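Local coordinates for protein nucleoporin NUP82 (PDB 3PBP) that forms part of the nuclear pore complex, its N-terminal beta-propeller domain binding NUP116 as part of a nucleoporin heterotrimer with NUP159, at residues R422-L426 with A438-N442. The protein carries 1 engineered substitution. Residue numbers count along the deposited sequence, not the author numbering.
Sequences RIPNL and ALMSN
Leu-439 sets its CD2 methyl against CD1 of Leu-426 at 3.6 Å and, more loosely, against CG of Pro-424 at 4.5 Å, an apolar cluster on one face of an antiparallel hairpin. Branched leucine suits this face, which strands 372-376 and 380-385 of the neighbouring sheet cover: Pro-424 and Leu-439 touch Ile-381. With Leu-439 in m,t and Leu-426 at chi1 m, chi2 near 55°, the two methyls meet. Both backbones are extended; CA to CA is 4.9 Å for Pro-424/Ser-441, 4.8 Å for Asn-425/Met-440 and 5.1 Å for Leu-426/Leu-439. Asn-425 and Met-440 form a hydrogen-bonded pair: N of Asn-425 gives to O of Met-440 at 2.8 Å, and N of Met-440 to O of Asn-425 at 2.9 Å. N of Pro-424 faces away from 438-442, so the missing amide hydrogen costs no bond across the pair; CA of Pro-424 lies 3.1 Å from O of Met-440. On the other face CB of Asn-425 meets CB of Met-440, a selenomethionine, at 3.8 Å; both, chi1 t, reach strand 24-29, where OD1 of Asn-425 accepts a hydrogen bond from backbone N of Ile-26. N- and C-terminal strands thus meet here, consistent with beta-propeller ring closure. At the open end, NE of Arg-422 lies 2.8 Å from ND2 of Asn-442, two donors that cannot bond as modelled. Backbone pairing and apolar packing, rather than charge, therefore hold the two strands together.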
ATOM      1  N   ARG A 422     -23.171  14.724  -0.623  1.00 99.46           N
ATOM      2  CA  ARG A 422     -22.813  13.403  -0.118  1.00100.04           C
ATOM      3  C   ARG A 422     -21.768  12.873  -1.095  1.00 99.54           C
ATOM      4  O   ARG A 422     -22.081  12.716  -2.278  1.00100.21           O
ATOM      5  CB  ARG A 422     -24.045  12.491  -0.150  1.00101.12           C
ATOM      6  CG  ARG A 422     -25.322  13.122   0.395  1.00102.69           C
ATOM      7  CD  ARG A 422     -25.423  12.902   1.882  1.00104.04           C
ATOM      8  NE  ARG A 422     -25.276  11.485   2.202  1.00104.89           N
ATOM      9  CZ  ARG A 422     -25.380  10.979   3.426  1.00105.78           C
ATOM     10  NH1 ARG A 422     -25.636  11.774   4.460  1.00106.06           N
ATOM     11  NH2 ARG A 422     -25.219   9.675   3.619  1.00105.85           N
ATOM     12  N   ILE A 423     -20.543  12.612  -0.623  1.00 97.66           N
ATOM     13  CA  ILE A 423     -19.482  12.096  -1.502  1.00 95.85           C
ATOM     14  C   ILE A 423     -20.093  11.233  -2.603  1.00 93.83           C
ATOM     15  O   ILE A 423     -20.355  10.042  -2.408  1.00 93.56           O
ATOM     16  CB  ILE A 423     -18.478  11.231  -0.736  1.00 96.73           C
ATOM     17  CG1 ILE A 423     -17.833  12.049   0.388  1.00 97.79           C
ATOM     18  CG2 ILE A 423     -17.419  10.702  -1.701  1.00 96.43           C
ATOM     19  CD1 ILE A 423     -16.847  11.242   1.235  1.00 98.89           C
ATOM     20  N   PRO A 424     -20.320  11.826  -3.786  1.00 91.82           N
ATOM     21  CA  PRO A 424     -20.916  11.086  -4.896  1.00 89.00           C
ATOM     22  C   PRO A 424     -20.082   9.961  -5.494  1.00 86.05           C
ATOM     23  O   PRO A 424     -18.891   9.793  -5.204  1.00 85.60           O
ATOM     24  CB  PRO A 424     -21.232  12.189  -5.905  1.00 89.28           C
ATOM     25  CG  PRO A 424     -20.095  13.118  -5.719  1.00 90.75           C
ATOM     26  CD  PRO A 424     -19.958  13.193  -4.208  1.00 91.53           C
ATOM     27  N   ASN A 425     -20.761   9.191  -6.330  1.00 82.36           N
ATOM     28  CA  ASN A 425     -20.201   8.061  -7.035  1.00 78.98           C
ATOM     29  C   ASN A 425     -19.959   8.615  -8.446  1.00 76.23           C
ATOM     30  O   ASN A 425     -20.873   9.162  -9.063  1.00 75.87           O
ATOM     31  CB  ASN A 425     -21.253   6.944  -7.024  1.00 80.16           C
ATOM     32  CG  ASN A 425     -20.665   5.574  -7.226  1.00 81.87           C
ATOM     33  OD1 ASN A 425     -20.456   5.135  -8.355  1.00 84.64           O
ATOM     34  ND2 ASN A 425     -20.391   4.882  -6.127  1.00 83.26           N
ATOM     35  N   LEU A 426     -18.731   8.518  -8.947  1.00 72.98           N
ATOM     36  CA  LEU A 426     -18.431   9.024 -10.286  1.00 69.49           C
ATOM     37  C   LEU A 426     -18.349   7.933 -11.341  1.00 67.78           C
ATOM     38  O   LEU A 426     -18.119   6.767 -11.032  1.00 67.99           O
ATOM     39  CB  LEU A 426     -17.114   9.795 -10.291  1.00 68.91           C
ATOM     40  CG  LEU A 426     -17.124  11.239  -9.821  1.00 68.48           C
ATOM     41  CD1 LEU A 426     -17.727  11.326  -8.434  1.00 68.39           C
ATOM     42  CD2 LEU A 426     -15.700  11.764  -9.834  1.00 67.22           C
ATOM     43  N   ALA A 438     -20.884  11.172 -14.772  1.00 80.99           N
ATOM     44  CA  ALA A 438     -22.127  10.940 -14.066  1.00 82.10           C
ATOM     45  C   ALA A 438     -21.858  11.060 -12.580  1.00 83.73           C
ATOM     46  O   ALA A 438     -20.989  10.382 -12.048  1.00 84.55           O
ATOM     47  CB  ALA A 438     -22.669   9.559 -14.393  1.00 81.40           C
ATOM     48  N   LEU A 439     -22.587  11.946 -11.914  1.00 86.77           N
ATOM     49  CA  LEU A 439     -22.436  12.137 -10.477  1.00 89.33           C
ATOM     50  C   LEU A 439     -23.652  11.526  -9.819  1.00 91.41           C
ATOM     51  O   LEU A 439     -24.767  12.010  -9.978  1.00 91.82           O
ATOM     52  CB  LEU A 439     -22.348  13.623 -10.136  1.00 89.79           C
ATOM     53  CG  LEU A 439     -21.112  14.330 -10.693  1.00 91.17           C
ATOM     54  CD1 LEU A 439     -21.132  15.800 -10.301  1.00 91.60           C
ATOM     55  CD2 LEU A 439     -19.858  13.647 -10.158  1.00 91.43           C
HETATM   56  N   MSE A 440     -23.431  10.447  -9.088  1.00 94.38           N
HETATM   57  CA  MSE A 440     -24.513   9.754  -8.416  1.00 98.66           C
HETATM   58  C   MSE A 440     -24.486   9.995  -6.918  1.00 98.76           C
HETATM   59  O   MSE A 440     -23.422  10.037  -6.308  1.00 98.81           O
HETATM   60  CB  MSE A 440     -24.394   8.253  -8.672  1.00104.32           C
HETATM   61  CG  MSE A 440     -25.426   7.383  -7.951  1.00111.23           C
HETATM   62 SE   MSE A 440     -27.133   7.307  -8.868  1.00121.29          SE
HETATM   63  CE  MSE A 440     -26.452   6.873 -10.648  1.00118.40           C
ATOM     64  N   SER A 441     -25.665  10.155  -6.330  1.00 99.27           N
ATOM     65  CA  SER A 441     -25.789  10.349  -4.890  1.00 99.84           C
ATOM     66  C   SER A 441     -27.115   9.736  -4.464  1.00100.18           C
ATOM     67  O   SER A 441     -27.940   9.362  -5.302  1.00100.78           O
ATOM     68  CB  SER A 441     -25.747  11.837  -4.511  1.00 98.90           C
ATOM     69  OG  SER A 441     -26.925  12.509  -4.914  1.00 99.38           O
ATOM     70  N   ASN A 442     -27.306   9.607  -3.160  1.00100.34           N
ATOM     71  CA  ASN A 442     -28.537   9.049  -2.632  1.00100.10           C
ATOM     72  C   ASN A 442     -29.735   9.662  -3.345  1.00 99.89           C
ATOM     73  O   ASN A 442     -30.537   8.962  -3.956  1.00 99.01           O
ATOM     74  CB  ASN A 442     -28.631   9.349  -1.134  1.00101.21           C
ATOM     75  CG  ASN A 442     -27.991  10.696  -0.761  1.00102.63           C
ATOM     76  OD1 ASN A 442     -28.240  11.730  -1.395  1.00102.71           O
ATOM     77  ND2 ASN A 442     -27.167  10.682   0.281  1.00103.10           N
TER